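Local structure of capsid Protein (Unidentified, 4DMI) at residues B[66-72]-B[157-163]. The protein forms pentamers and probably serves as a structural building block of a phage capsid. Residues are numbered along the deposited sequence.
Sequences TIDFDVE and VRVQGIA. With NA (sodium ion), chain H.
F69 lays its ring over G161, its partner on the adjacent antiparallel strand, with G161 CA 3.9 Å from the ring centroid in a CH-pi contact. A p rotamer (chi1 51°) swings the ring across the neighbouring strand. A CB on G161 would clash with F69 CZ, and backbone angles of 167/-165 independently favour glycine there. Such aromatic rescue of glycine is well known in antiparallel sheets. The axes of 67-72 and 158-163 approach to 4.6 Å, their N-to-C directions 177° apart. I67–A163, F69–G161 and V71–V159 are hydrogen-bonded pairs, each bonded both ways: I67 N to A163 O 2.7 Å and A163 N to I67 O 2.9 Å; F69 N to G161 O and G161 N to F69 O both 3.0 Å; V71 N to V159 O 2.8 Å and V159 N to V71 O 3.0 Å. D68–I162 and D70–Q160 are non-hydrogen-bonded. On the side of the sheet that carries F69, V159 CG1 lies 3.9 Å from F69 CE2. On the opposite face, towards the sodium end, D70 OD1 accepts hydrogen bonds from Q160 NE2 (2.9 Å) and R158 NH1 (3.0 Å), the latter a salt bridge; another, E72 OE1 to R158 NH2 (3.4 Å), rests on charge alone. R158 NE hydrogen-bonds OE2 of E96 of a neighbouring subunit. E72 OE2 binds sodium at 2.0 Å with two waters, A155 O and that same E96, so this end of the strand pair forms part of an intersubunit sodium site in the pentamer.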
ATOM      1  N   THR B  66       4.971 -16.352 -16.172  1.00 10.88           N
ATOM      2  CA  THR B  66       4.419 -16.788 -14.888  1.00  7.91           C
ATOM      3  C   THR B  66       4.917 -18.170 -14.503  1.00  8.03           C
ATOM      4  O   THR B  66       4.855 -19.116 -15.300  1.00  8.46           O
ATOM      5  CB  THR B  66       2.889 -16.821 -14.959  1.00  8.75           C
ATOM      6  OG1 THR B  66       2.398 -15.477 -15.025  1.00 10.09           O
ATOM      7  CG2 THR B  66       2.293 -17.489 -13.723  1.00  8.08           C
ATOM      8  N   ILE B  67       5.444 -18.268 -13.287  1.00  7.73           N
ATOM      9  CA  ILE B  67       5.835 -19.541 -12.707  1.00  7.84           C
ATOM     10  C   ILE B  67       4.659 -19.982 -11.859  1.00  9.74           C
ATOM     11  O   ILE B  67       4.523 -19.564 -10.703  1.00  9.16           O
ATOM     12  CB  ILE B  67       7.072 -19.379 -11.810  1.00  7.76           C
ATOM     13  CG1 ILE B  67       8.230 -18.737 -12.587  1.00  8.41           C
ATOM     14  CG2 ILE B  67       7.518 -20.739 -11.294  1.00 10.92           C
ATOM     15  CD1 ILE B  67       9.346 -18.232 -11.685  1.00  9.22           C
ATOM     16  N   ASP B  68       3.787 -20.801 -12.440  1.00 10.36           N
ATOM     17  CA  ASP B  68       2.602 -21.276 -11.739  1.00  9.73           C
ATOM     18  C   ASP B  68       2.913 -22.546 -10.956  1.00 11.01           C
ATOM     19  O   ASP B  68       3.647 -23.419 -11.430  1.00 13.93           O
ATOM     20  CB  ASP B  68       1.456 -21.522 -12.726  1.00  9.82           C
ATOM     21  CG  ASP B  68       1.819 -22.513 -13.826  1.00 12.06           C
ATOM     22  OD1 ASP B  68       2.860 -22.349 -14.493  1.00 15.25           O
ATOM     23  OD2 ASP B  68       1.046 -23.476 -14.038  1.00 16.69           O
ATOM     24  N   PHE B  69       2.376 -22.653  -9.748  1.00  9.43           N
ATOM     25  CA  PHE B  69       2.597 -23.852  -8.941  1.00  8.17           C
ATOM     26  C   PHE B  69       1.337 -24.265  -8.171  1.00  7.71           C
ATOM     27  O   PHE B  69       0.514 -23.430  -7.790  1.00  9.57           O
ATOM     28  CB  PHE B  69       3.823 -23.718  -8.009  1.00  8.28           C
ATOM     29  CG  PHE B  69       3.820 -22.470  -7.164  1.00  6.95           C
ATOM     30  CD1 PHE B  69       4.355 -21.282  -7.656  1.00  7.83           C
ATOM     31  CD2 PHE B  69       3.258 -22.477  -5.896  1.00  7.78           C
ATOM     32  CE1 PHE B  69       4.339 -20.120  -6.892  1.00  8.78           C
ATOM     33  CE2 PHE B  69       3.247 -21.323  -5.109  1.00  8.69           C
ATOM     34  CZ  PHE B  69       3.777 -20.141  -5.610  1.00  8.91           C
ATOM     35  N   ASP B  70       1.207 -25.579  -7.985  1.00  8.86           N
ATOM     36  CA  ASP B  70       0.097 -26.202  -7.284  1.00  9.11           C
ATOM     37  C   ASP B  70       0.694 -27.484  -6.712  1.00 10.76           C
ATOM     38  O   ASP B  70       0.765 -28.516  -7.386  1.00 13.48           O
ATOM     39  CB  ASP B  70      -1.048 -26.487  -8.264  1.00  9.45           C
ATOM     40  CG  ASP B  70      -2.311 -26.997  -7.578  1.00 15.91           C
ATOM     41  OD1 ASP B  70      -2.272 -27.278  -6.365  1.00 14.95           O
ATOM     42  OD2 ASP B  70      -3.339 -27.141  -8.276  1.00 20.30           O
ATOM     43  N   VAL B  71       1.164 -27.389  -5.473  1.00  9.47           N
ATOM     44  CA  VAL B  71       2.062 -28.383  -4.906  1.00 10.39           C
ATOM     45  C   VAL B  71       1.408 -29.218  -3.818  1.00  9.45           C
ATOM     46  O   VAL B  71       0.872 -28.677  -2.849  1.00 10.00           O
ATOM     47  CB  VAL B  71       3.314 -27.681  -4.334  1.00 10.44           C
ATOM     48  CG1 VAL B  71       4.319 -28.693  -3.771  1.00 12.42           C
ATOM     49  CG2 VAL B  71       3.947 -26.788  -5.402  1.00 11.67           C
ATOM     50  N   GLU B  72       1.459 -30.539  -3.981  1.00 13.35           N
ATOM     51  CA  GLU B  72       0.818 -31.479  -3.061  1.00 12.66           C
ATOM     52  C   GLU B  72       1.740 -32.678  -2.880  1.00 13.29           C
ATOM     53  O   GLU B  72       2.118 -33.330  -3.859  1.00 14.51           O
ATOM     54  CB  GLU B  72      -0.526 -31.943  -3.641  1.00 18.22           C
ATOM     55  CG  GLU B  72      -1.346 -32.850  -2.727  1.00 24.11           C
ATOM     56  CD  GLU B  72      -2.379 -33.678  -3.490  1.00 36.02           C
ATOM     57  OE1 GLU B  72      -1.993 -34.342  -4.477  1.00 42.00           O
ATOM     58  OE2 GLU B  72      -3.572 -33.661  -3.109  1.00 33.55           O
ATOM     59  N   VAL B 157      -2.668 -31.275   2.038  1.00  9.49           N
ATOM     60  CA  VAL B 157      -2.409 -29.837   2.051  1.00 10.02           C
ATOM     61  C   VAL B 157      -1.681 -29.375   0.796  1.00 10.35           C
ATOM     62  O   VAL B 157      -0.888 -30.123   0.223  1.00 11.57           O
ATOM     63  CB  VAL B 157      -1.615 -29.395   3.306  1.00 11.48           C
ATOM     64  CG1 VAL B 157      -2.456 -29.565   4.544  1.00 13.05           C
ATOM     65  CG2 VAL B 157      -0.287 -30.158   3.441  1.00 11.68           C
ATOM     66  N   ARG B 158      -1.948 -28.142   0.371  1.00  8.49           N
ATOM     67  CA  ARG B 158      -1.355 -27.623  -0.857  1.00  8.29           C
ATOM     68  C   ARG B 158      -0.691 -26.257  -0.705  1.00  7.12           C
ATOM     69  O   ARG B 158      -0.999 -25.486   0.218  1.00  7.76           O
ATOM     70  CB  ARG B 158      -2.398 -27.570  -1.991  1.00  8.77           C
ATOM     71  CG  ARG B 158      -2.864 -28.941  -2.445  1.00 11.92           C
ATOM     72  CD  ARG B 158      -3.681 -28.881  -3.720  1.00 14.02           C
ATOM     73  NE  ARG B 158      -4.087 -30.231  -4.114  1.00 14.72           N
ATOM     74  CZ  ARG B 158      -3.808 -30.797  -5.284  1.00 14.54           C
ATOM     75  NH1 ARG B 158      -3.148 -30.127  -6.219  1.00 16.64           N
ATOM     76  NH2 ARG B 158      -4.216 -32.033  -5.527  1.00 17.79           N
ATOM     77  N   VAL B 159       0.236 -25.975  -1.609  1.00  7.35           N
ATOM     78  CA  VAL B 159       0.812 -24.646  -1.762  1.00  6.63           C
ATOM     79  C   VAL B 159       0.510 -24.231  -3.188  1.00  7.20           C
ATOM     80  O   VAL B 159       0.952 -24.895  -4.133  1.00  9.69           O
ATOM     81  CB  VAL B 159       2.340 -24.646  -1.541  1.00  8.41           C
ATOM     82  CG1 VAL B 159       2.910 -23.232  -1.724  1.00  7.25           C
ATOM     83  CG2 VAL B 159       2.684 -25.193  -0.157  1.00 12.44           C
ATOM     84  N   GLN B 160      -0.255 -23.159  -3.357  1.00  6.74           N
ATOM     85  CA  GLN B 160      -0.696 -22.719  -4.688  1.00  7.51           C
ATOM     86  C   GLN B 160      -0.345 -21.265  -4.918  1.00  9.78           C
ATOM     87  O   GLN B 160      -0.436 -20.445  -4.013  1.00 10.67           O
ATOM     88  CB  GLN B 160      -2.209 -22.915  -4.846  1.00  7.69           C
ATOM     89  CG  GLN B 160      -2.630 -24.368  -4.738  1.00 11.90           C
ATOM     90  CD  GLN B 160      -4.127 -24.564  -4.825  1.00 13.52           C
ATOM     91  OE1 GLN B 160      -4.907 -23.674  -4.472  1.00 11.72           O
ATOM     92  NE2 GLN B 160      -4.537 -25.734  -5.287  1.00 15.06           N
ATOM     93  N   GLY B 161       0.053 -20.927  -6.135  1.00  6.05           N
ATOM     94  CA  GLY B 161       0.316 -19.536  -6.419  1.00  5.79           C
ATOM     95  C   GLY B 161       1.037 -19.296  -7.716  1.00  7.89           C
ATOM     96  O   GLY B 161       1.102 -20.180  -8.580  1.00  9.43           O
ATOM     97  N   ILE B 162       1.564 -18.082  -7.850  1.00  7.23           N
ATOM     98  CA  ILE B 162       2.314 -17.687  -9.030  1.00  6.13           C
ATOM     99  C   ILE B 162       3.540 -16.901  -8.605  1.00  8.23           C
ATOM    100  O   ILE B 162       3.563 -16.277  -7.540  1.00  6.75           O
ATOM    101  CB  ILE B 162       1.446 -16.848 -10.003  1.00  6.19           C
ATOM    102  CG1 ILE B 162       0.829 -15.641  -9.294  1.00  5.84           C
ATOM    103  CG2 ILE B 162       0.326 -17.691 -10.596  1.00 11.32           C
ATOM    104  CD1 ILE B 162      -0.033 -14.764 -10.203  1.00  8.01           C
ATOM    105  N   ALA B 163       4.561 -16.926  -9.444  1.00  7.59           N
ATOM    106  CA  ALA B 163       5.737 -16.111  -9.222  1.00  6.39           C
ATOM    107  C   ALA B 163       6.274 -15.630 -10.548  1.00  6.76           C
ATOM    108  O   ALA B 163       5.944 -16.173 -11.600  1.00  9.26           O
ATOM    109  CB  ALA B 163       6.830 -16.905  -8.464  1.00  6.50           C
TER
HETATM  110 NA    NA H 201      -5.155 -34.164  -1.965  1.00 30.00          NA
HETATM  111  O   HOH W   1      -6.250 -35.480  -0.524  1.00 29.19           O
HETATM  112  O   HOH W   2      -4.601 -36.323  -2.654  1.00 34.35           O